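Local coordinates for member of s1p family of ribosomal proteins (Pyrococcus furiosus, PDB 5YH1), which binds manganese through its DHH domain and is probably a nucleic-acid-binding exonuclease of the RecJ-like DHH family, at residues I59-A64 against V112-I117; D67-G72 against F97-S102. All coordinates share one frame; numbering follows the deposited sequence.

Interaction 1 of 2, residues I59-A64 against V112-I117; sequences ILRHHA and VLKDII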
ATOM      1  N   ILE A  59     -21.019  -7.386  -6.122  1.00 26.33           N
ATOM      2  CA  ILE A  59     -19.578  -7.470  -5.920  1.00 27.96           C
ATOM      3  C   ILE A  59     -19.151  -8.887  -6.248  1.00 26.27           C
ATOM      4  O   ILE A  59     -19.656  -9.844  -5.653  1.00 25.51           O
ATOM      5  CB  ILE A  59     -19.154  -7.236  -4.463  1.00 29.27           C
ATOM      6  CG1 ILE A  59     -19.707  -5.936  -3.934  1.00 32.72           C
ATOM      7  CG2 ILE A  59     -17.631  -7.224  -4.355  1.00 29.52           C
ATOM      8  CD1 ILE A  59     -19.460  -5.802  -2.445  1.00 35.29           C
ATOM      9  N   LEU A  60     -18.211  -9.009  -7.177  1.00 25.75           N
ATOM     10  CA  LEU A  60     -17.620 -10.297  -7.518  1.00 25.60           C
ATOM     11  C   LEU A  60     -16.161 -10.334  -7.059  1.00 24.45           C
ATOM     12  O   LEU A  60     -15.321  -9.597  -7.569  1.00 24.81           O
ATOM     13  CB  LEU A  60     -17.747 -10.560  -9.022  1.00 26.19           C
ATOM     14  CG  LEU A  60     -17.553 -12.009  -9.475  1.00 27.44           C
ATOM     15  CD1 LEU A  60     -18.112 -12.221 -10.863  1.00 28.46           C
ATOM     16  CD2 LEU A  60     -16.089 -12.418  -9.451  1.00 28.54           C
ATOM     17  N   ARG A  61     -15.882 -11.194  -6.086  1.00 24.90           N
ATOM     18  CA  ARG A  61     -14.527 -11.452  -5.599  1.00 24.82           C
ATOM     19  C   ARG A  61     -14.026 -12.746  -6.202  1.00 24.68           C
ATOM     20  O   ARG A  61     -14.758 -13.741  -6.210  1.00 24.78           O
ATOM     21  CB  ARG A  61     -14.533 -11.625  -4.086  1.00 25.48           C
ATOM     22  CG  ARG A  61     -14.597 -10.336  -3.303  1.00 26.54           C
ATOM     23  CD  ARG A  61     -13.208  -9.920  -2.874  1.00 27.09           C
ATOM     24  NE  ARG A  61     -13.191  -8.563  -2.344  1.00 26.91           N
ATOM     25  CZ  ARG A  61     -12.115  -7.784  -2.338  1.00 27.94           C
ATOM     26  NH1 ARG A  61     -10.960  -8.224  -2.825  1.00 29.87           N
ATOM     27  NH2 ARG A  61     -12.190  -6.566  -1.833  1.00 27.86           N
ATOM     28  N   HIS A  62     -12.782 -12.744  -6.680  1.00 23.88           N
ATOM     29  CA  HIS A  62     -12.156 -13.951  -7.200  1.00 23.62           C
ATOM     30  C   HIS A  62     -10.682 -14.039  -6.848  1.00 24.22           C
ATOM     31  O   HIS A  62      -9.989 -13.025  -6.747  1.00 25.31           O
ATOM     32  CB  HIS A  62     -12.339 -14.056  -8.723  1.00 23.65           C
ATOM     33  CG  HIS A  62     -11.614 -13.003  -9.502  1.00 23.74           C
ATOM     34  ND1 HIS A  62     -10.263 -13.070  -9.764  1.00 23.48           N
ATOM     35  CD2 HIS A  62     -12.053 -11.864 -10.086  1.00 23.73           C
ATOM     36  CE1 HIS A  62      -9.899 -12.016 -10.468  1.00 23.83           C
ATOM     37  NE2 HIS A  62     -10.966 -11.270 -10.679  1.00 24.46           N
ATOM     38  N   HIS A  63     -10.199 -15.261  -6.687  1.00 24.10           N
ATOM     39  CA  HIS A  63      -8.781 -15.499  -6.484  1.00 24.80           C
ATOM     40  C   HIS A  63      -7.980 -14.954  -7.674  1.00 23.55           C
ATOM     41  O   HIS A  63      -8.453 -14.992  -8.813  1.00 22.02           O
ATOM     42  CB  HIS A  63      -8.520 -16.986  -6.290  1.00 25.97           C
ATOM     43  CG  HIS A  63      -7.127 -17.295  -5.864  1.00 27.86           C
ATOM     44  ND1 HIS A  63      -6.250 -18.010  -6.650  1.00 29.90           N
ATOM     45  CD2 HIS A  63      -6.446 -16.960  -4.746  1.00 29.05           C
ATOM     46  CE1 HIS A  63      -5.087 -18.110  -6.029  1.00 29.94           C
ATOM     47  NE2 HIS A  63      -5.183 -17.486  -4.868  1.00 31.01           N
ATOM     48  N   ALA A  64      -6.780 -14.444  -7.395  1.00 23.21           N
ATOM     49  CA  ALA A  64      -5.996 -13.694  -8.371  1.00 24.90           C
ATOM     50  C   ALA A  64      -5.029 -14.576  -9.171  1.00 26.57           C
ATOM     51  O   ALA A  64      -3.845 -14.257  -9.286  1.00 28.73           O
ATOM     52  CB  ALA A  64      -5.224 -12.572  -7.677  1.00 24.76           C
ATOM     53  N   VAL A 112     -13.090  -8.275   2.945  1.00 24.26           N
ATOM     54  CA  VAL A 112     -14.508  -8.163   3.272  1.00 24.26           C
ATOM     55  C   VAL A 112     -14.816  -6.840   3.990  1.00 23.79           C
ATOM     56  O   VAL A 112     -15.867  -6.225   3.766  1.00 22.80           O
ATOM     57  CB  VAL A 112     -15.017  -9.373   4.076  1.00 24.06           C
ATOM     58  CG1 VAL A 112     -14.499  -9.357   5.509  1.00 24.01           C
ATOM     59  CG2 VAL A 112     -16.532  -9.407   4.043  1.00 24.43           C
ATOM     60  N   LEU A 113     -13.893  -6.374   4.820  1.00 24.05           N
ATOM     61  CA  LEU A 113     -14.140  -5.122   5.552  1.00 24.83           C
ATOM     62  C   LEU A 113     -14.177  -3.946   4.586  1.00 25.52           C
ATOM     63  O   LEU A 113     -15.006  -3.050   4.712  1.00 25.14           O
ATOM     64  CB  LEU A 113     -13.110  -4.930   6.670  1.00 25.04           C
ATOM     65  CG  LEU A 113     -13.293  -5.944   7.815  1.00 24.70           C
ATOM     66  CD1 LEU A 113     -12.127  -5.878   8.782  1.00 25.63           C
ATOM     67  CD2 LEU A 113     -14.607  -5.727   8.548  1.00 24.93           C
ATOM     68  N   LYS A 114     -13.301  -3.975   3.593  1.00 26.74           N
ATOM     69  CA  LYS A 114     -13.334  -2.982   2.534  1.00 28.76           C
ATOM     70  C   LYS A 114     -14.670  -3.061   1.757  1.00 27.41           C
ATOM     71  O   LYS A 114     -15.315  -2.045   1.496  1.00 26.19           O
ATOM     72  CB  LYS A 114     -12.114  -3.185   1.629  1.00 31.02           C
ATOM     73  CG  LYS A 114     -11.989  -2.209   0.477  1.00 34.68           C
ATOM     74  CD  LYS A 114     -12.469  -2.820  -0.821  1.00 38.78           C
ATOM     75  CE  LYS A 114     -12.256  -1.876  -1.994  1.00 42.25           C
ATOM     76  NZ  LYS A 114     -10.920  -2.079  -2.618  1.00 44.90           N
ATOM     77  N   ASP A 115     -15.095  -4.271   1.416  1.00 25.94           N
ATOM     78  CA  ASP A 115     -16.364  -4.456   0.712  1.00 25.17           C
ATOM     79  C   ASP A 115     -17.545  -3.887   1.527  1.00 24.04           C
ATOM     80  O   ASP A 115     -18.443  -3.242   0.986  1.00 22.81           O
ATOM     81  CB  ASP A 115     -16.587  -5.956   0.409  1.00 25.83           C
ATOM     82  CG  ASP A 115     -15.604  -6.505  -0.630  1.00 26.29           C
ATOM     83  OD1 ASP A 115     -14.965  -5.698  -1.339  1.00 26.40           O
ATOM     84  OD2 ASP A 115     -15.468  -7.746  -0.739  1.00 27.28           O
ATOM     85  N   ILE A 116     -17.539  -4.120   2.830  1.00 23.83           N
ATOM     86  CA  ILE A 116     -18.611  -3.623   3.695  1.00 24.06           C
ATOM     87  C   ILE A 116     -18.573  -2.085   3.804  1.00 24.09           C
ATOM     88  O   ILE A 116     -19.602  -1.421   3.701  1.00 24.32           O
ATOM     89  CB  ILE A 116     -18.568  -4.305   5.085  1.00 24.73           C
ATOM     90  CG1 ILE A 116     -18.940  -5.784   4.936  1.00 24.79           C
ATOM     91  CG2 ILE A 116     -19.536  -3.633   6.071  1.00 25.31           C
ATOM     92  CD1 ILE A 116     -18.642  -6.638   6.155  1.00 24.83           C
ATOM     93  N   ILE A 117     -17.396  -1.506   3.979  1.00 24.60           N
ATOM     94  CA  ILE A 117     -17.294  -0.041   4.089  1.00 24.26           C
ATOM     95  C   ILE A 117     -17.756   0.613   2.790  1.00 25.43           C
ATOM     96  O   ILE A 117     -18.543   1.555   2.809  1.00 26.38           O
ATOM     97  CB  ILE A 117     -15.862   0.395   4.461  1.00 24.48           C
ATOM     98  CG1 ILE A 117     -15.556  -0.043   5.897  1.00 24.58           C
ATOM     99  CG2 ILE A 117     -15.673   1.909   4.297  1.00 24.44           C
ATOM    100  CD1 ILE A 117     -14.084  -0.199   6.209  1.00 25.60           C
TER
HETATM  101  O   HOH W   1      -9.774  -5.176  -2.832  1.00 44.87           O
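In the parallel sheet of the DHH domain, R61 on strand 58-63 is joined by a salt bridge to D115 on helix 109-126, which packs nearly antiparallel across one face. R61 meets D115 side-on. Its NE donates to D115 OD2 at 2.9 Å on that oxygen's syn lone pair, while R61 NH2 reaches D115 OD1, also at 2.9 Å, from the syn side but 35° out of the carboxylate plane. Both oxygens lie near the guanidinium plane, yet the two flat groups are turned 38° apart, a twisted rather than coplanar pairing. R61 leaves the strand toward the helix, and the bend at chi2 (-97°) turns CD partly along the strand, so that the NE and NH2 edge faces the carboxylate. Beside it, I59 CD1 rests on D115 CB at 4.1 Å, an apolar neighbour suited to the aliphatic root of the aspartate. K114 lays CD at the guanidinium edge, and water 1 accepts from R61 NH2 at 3.0 Å and weakly from K114 NZ. Y107 bonds D115 OD2 and R100 adds a salt bridge to OD1, so each carboxylate oxygen has two partners. Two arginines around one buried aspartate probably keep it ionised and fix its rotation.

Interaction 2 of 2, residues D67-G72 against F97-S102; sequences DGYTAG and FKRRPS. With MN (manganese (II) ion), chain F.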
ATOM      1  N   ASP A  67      -7.127 -19.257 -13.286  1.00 22.46           N
ATOM      2  CA  ASP A  67      -8.456 -19.879 -13.138  1.00 23.67           C
ATOM      3  C   ASP A  67      -9.455 -18.879 -12.546  1.00 23.64           C
ATOM      4  O   ASP A  67     -10.572 -18.723 -13.051  1.00 22.93           O
ATOM      5  CB  ASP A  67      -8.342 -21.136 -12.270  1.00 24.25           C
ATOM      6  CG  ASP A  67      -9.665 -21.883 -12.109  1.00 24.88           C
ATOM      7  OD1 ASP A  67     -10.363 -22.106 -13.118  1.00 24.67           O
ATOM      8  OD2 ASP A  67      -9.991 -22.261 -10.957  1.00 24.92           O
ATOM      9  N   GLY A  68      -9.033 -18.173 -11.500  1.00 23.82           N
ATOM     10  CA  GLY A  68      -9.882 -17.161 -10.863  1.00 23.05           C
ATOM     11  C   GLY A  68     -10.228 -15.970 -11.735  1.00 22.38           C
ATOM     12  O   GLY A  68     -11.390 -15.571 -11.795  1.00 22.39           O
ATOM     13  N   TYR A  69      -9.229 -15.393 -12.408  1.00 22.06           N
ATOM     14  CA  TYR A  69      -9.481 -14.285 -13.330  1.00 22.07           C
ATOM     15  C   TYR A  69     -10.413 -14.750 -14.437  1.00 21.85           C
ATOM     16  O   TYR A  69     -11.382 -14.071 -14.785  1.00 21.24           O
ATOM     17  CB  TYR A  69      -8.176 -13.734 -13.946  1.00 22.26           C
ATOM     18  CG  TYR A  69      -7.548 -12.621 -13.132  1.00 22.36           C
ATOM     19  CD1 TYR A  69      -7.933 -11.303 -13.311  1.00 22.50           C
ATOM     20  CD2 TYR A  69      -6.576 -12.887 -12.186  1.00 23.08           C
ATOM     21  CE1 TYR A  69      -7.374 -10.283 -12.551  1.00 22.93           C
ATOM     22  CE2 TYR A  69      -6.001 -11.870 -11.431  1.00 23.27           C
ATOM     23  CZ  TYR A  69      -6.411 -10.576 -11.615  1.00 23.05           C
ATOM     24  OH  TYR A  69      -5.848  -9.565 -10.864  1.00 23.56           O
ATOM     25  N   THR A  70     -10.116 -15.912 -15.001  1.00 22.05           N
ATOM     26  CA  THR A  70     -10.943 -16.428 -16.097  1.00 23.14           C
ATOM     27  C   THR A  70     -12.399 -16.580 -15.648  1.00 22.46           C
ATOM     28  O   THR A  70     -13.323 -16.155 -16.342  1.00 22.16           O
ATOM     29  CB  THR A  70     -10.382 -17.754 -16.633  1.00 22.86           C
ATOM     30  OG1 THR A  70      -9.021 -17.557 -17.012  1.00 22.71           O
ATOM     31  CG2 THR A  70     -11.164 -18.220 -17.844  1.00 23.62           C
ATOM     32  N   ALA A  71     -12.589 -17.147 -14.463  1.00 23.27           N
ATOM     33  CA  ALA A  71     -13.922 -17.338 -13.891  1.00 23.31           C
ATOM     34  C   ALA A  71     -14.619 -16.006 -13.667  1.00 23.64           C
ATOM     35  O   ALA A  71     -15.771 -15.818 -14.060  1.00 24.21           O
ATOM     36  CB  ALA A  71     -13.822 -18.104 -12.584  1.00 24.00           C
ATOM     37  N   GLY A  72     -13.911 -15.064 -13.057  1.00 23.82           N
ATOM     38  CA  GLY A  72     -14.480 -13.750 -12.806  1.00 23.54           C
ATOM     39  C   GLY A  72     -14.868 -13.031 -14.075  1.00 23.89           C
ATOM     40  O   GLY A  72     -15.950 -12.422 -14.151  1.00 23.61           O
ATOM     41  N   PHE A  97     -21.730  -2.974 -10.846  1.00 31.46           N
ATOM     42  CA  PHE A  97     -20.907  -4.170 -10.847  1.00 29.78           C
ATOM     43  C   PHE A  97     -19.448  -3.851 -10.540  1.00 30.03           C
ATOM     44  O   PHE A  97     -18.848  -2.981 -11.174  1.00 32.53           O
ATOM     45  CB  PHE A  97     -20.998  -4.899 -12.183  1.00 29.14           C
ATOM     46  CG  PHE A  97     -20.157  -6.141 -12.241  1.00 27.64           C
ATOM     47  CD1 PHE A  97     -20.644  -7.340 -11.758  1.00 27.06           C
ATOM     48  CD2 PHE A  97     -18.868  -6.102 -12.757  1.00 28.03           C
ATOM     49  CE1 PHE A  97     -19.877  -8.486 -11.789  1.00 26.54           C
ATOM     50  CE2 PHE A  97     -18.090  -7.247 -12.795  1.00 26.62           C
ATOM     51  CZ  PHE A  97     -18.598  -8.439 -12.312  1.00 26.87           C
ATOM     52  N   LYS A  98     -18.882  -4.590  -9.591  1.00 29.30           N
ATOM     53  CA  LYS A  98     -17.481  -4.465  -9.224  1.00 29.06           C
ATOM     54  C   LYS A  98     -16.824  -5.836  -9.163  1.00 26.88           C
ATOM     55  O   LYS A  98     -17.347  -6.745  -8.526  1.00 26.93           O
ATOM     56  CB  LYS A  98     -17.358  -3.798  -7.855  1.00 31.22           C
ATOM     57  CG  LYS A  98     -17.859  -2.366  -7.816  1.00 32.71           C
ATOM     58  CD  LYS A  98     -16.915  -1.450  -8.586  1.00 33.77           C
ATOM     59  CE  LYS A  98     -17.597  -0.154  -8.985  1.00 35.39           C
ATOM     60  NZ  LYS A  98     -17.987   0.647  -7.809  1.00 36.31           N
ATOM     61  N   ARG A  99     -15.670  -5.969  -9.816  1.00 25.66           N
ATOM     62  CA  ARG A  99     -14.868  -7.180  -9.748  1.00 24.78           C
ATOM     63  C   ARG A  99     -13.579  -6.855  -8.999  1.00 24.35           C
ATOM     64  O   ARG A  99     -12.860  -5.933  -9.376  1.00 23.61           O
ATOM     65  CB  ARG A  99     -14.588  -7.717 -11.160  1.00 23.90           C
ATOM     66  CG  ARG A  99     -13.859  -9.050 -11.193  1.00 23.93           C
ATOM     67  CD  ARG A  99     -13.762  -9.621 -12.601  1.00 24.04           C
ATOM     68  NE  ARG A  99     -13.164  -8.671 -13.541  1.00 23.33           N
ATOM     69  CZ  ARG A  99     -11.869  -8.390 -13.631  1.00 22.66           C
ATOM     70  NH1 ARG A  99     -10.996  -8.990 -12.853  1.00 23.53           N
ATOM     71  NH2 ARG A  99     -11.440  -7.506 -14.515  1.00 22.94           N
ATOM     72  N   ARG A 100     -13.294  -7.622  -7.943  1.00 25.07           N
ATOM     73  CA  ARG A 100     -12.132  -7.388  -7.084  1.00 25.44           C
ATOM     74  C   ARG A 100     -11.355  -8.672  -6.849  1.00 25.74           C
ATOM     75  O   ARG A 100     -11.893  -9.614  -6.272  1.00 27.09           O
ATOM     76  CB  ARG A 100     -12.578  -6.819  -5.741  1.00 25.27           C
ATOM     77  CG  ARG A 100     -13.231  -5.464  -5.875  1.00 26.05           C
ATOM     78  CD  ARG A 100     -13.754  -4.918  -4.555  1.00 26.94           C
ATOM     79  NE  ARG A 100     -14.415  -3.634  -4.798  1.00 26.58           N
ATOM     80  CZ  ARG A 100     -15.485  -3.177  -4.157  1.00 26.61           C
ATOM     81  NH1 ARG A 100     -16.061  -3.868  -3.169  1.00 25.94           N
ATOM     82  NH2 ARG A 100     -15.985  -2.008  -4.515  1.00 26.99           N
ATOM     83  N   PRO A 101     -10.082  -8.722  -7.290  1.00 26.27           N
ATOM     84  CA  PRO A 101      -9.302  -9.919  -7.011  1.00 26.28           C
ATOM     85  C   PRO A 101      -8.909 -10.027  -5.543  1.00 26.65           C
ATOM     86  O   PRO A 101      -8.803  -9.011  -4.854  1.00 25.49           O
ATOM     87  CB  PRO A 101      -8.048  -9.754  -7.877  1.00 26.64           C
ATOM     88  CG  PRO A 101      -8.385  -8.713  -8.871  1.00 27.12           C
ATOM     89  CD  PRO A 101      -9.363  -7.805  -8.189  1.00 26.74           C
ATOM     90  N   SER A 102      -8.719 -11.264  -5.094  1.00 26.93           N
ATOM     91  CA  SER A 102      -8.200 -11.579  -3.780  1.00 27.74           C
ATOM     92  C   SER A 102      -6.930 -12.368  -4.009  1.00 28.16           C
ATOM     93  O   SER A 102      -6.961 -13.413  -4.670  1.00 29.18           O
ATOM     94  CB  SER A 102      -9.201 -12.431  -2.997  1.00 28.08           C
ATOM     95  OG  SER A 102     -10.350 -11.676  -2.653  1.00 28.89           O
TER
HETATM   96 MN    MN F 805      -8.829 -22.688  -9.243  1.00 42.69          MN
HETATM   97  O   HOH W   2      -7.307 -21.144  -9.271  1.00 30.46           O
HETATM   98  O   HOH W   3      -7.419 -23.499  -7.724  1.00 34.42           O
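Y69 reaches P101 and R99 from helix 66-86, and the packing is closest at the phenol end. Y69 OH lies 3.3 Å from P101 CG, with the ring carbon CZ 3.9 Å from the same CG, so the proline ring meets the tyrosine obliquely. The hydroxyl is not left idle in this apolar setting, for it hydrogen-bonds W267. R99 crosses the tyrosine at about a right angle: its NH1 stands 3.9 Å from Y69 CE1, and the ring and guanidinium planes are 63° apart. The arginine leaves its strand extended and then bends at chi3 (54°), which turns NE back from the helix backbone and lets the guanidinium run on to the tyrosine ring, while NE forms a salt bridge with E76. With an alanine here instead of Y69, P101 and R99 NH1 would probably lose the ring they pack on, and W267 its hydroxyl partner.

Helix 66-86 follows strand 58-63 and leads back to strand 97-102, making a right-handed beta-alpha-beta crossover in the parallel sheet of the DHH domain; the helix therefore runs antiparallel to the strand it covers. Glycine suits position 72, because a CB there would come within 3.3 Å of R99 CD, whereas the glycine lets that CD lie 3.9 Å from G72 C.

Packing between the two segments gives out at the start of the helix. There D67, its CG anti to the backbone N (chi1 -178°), directs OD2 to the manganese at 2.1 Å, and the hydrated side of the ion carries waters 2 and 3, each 2.2 Å from the metal. D137, H163 and D229 complete the site, while T198 and G200 hold D67 OD1.

How the interactions relate
Interactions 1 and 2 lie on neighbouring strands of one parallel sheet, their centres about 10 Å apart, and along the chain residues 67-102 are nested within the loop closed by interaction 1. Strands 58-63 and 97-102 are joined by probable backbone hydrogen bonds, H62 O to S102 N at 2.7 Å and L60 N to K98 O at 2.8 Å. R61 also packs on the second strand, its CD 3.4 Å from S102 OG, and H62 links the contacts by bonding R99 and meeting Y69 edge-to-face. Interaction 2 contains the manganese ligand D67, whereas the R61 side chain of interaction 1 stays about 13 Å from the ion and about 9 Å from the D137 side chain.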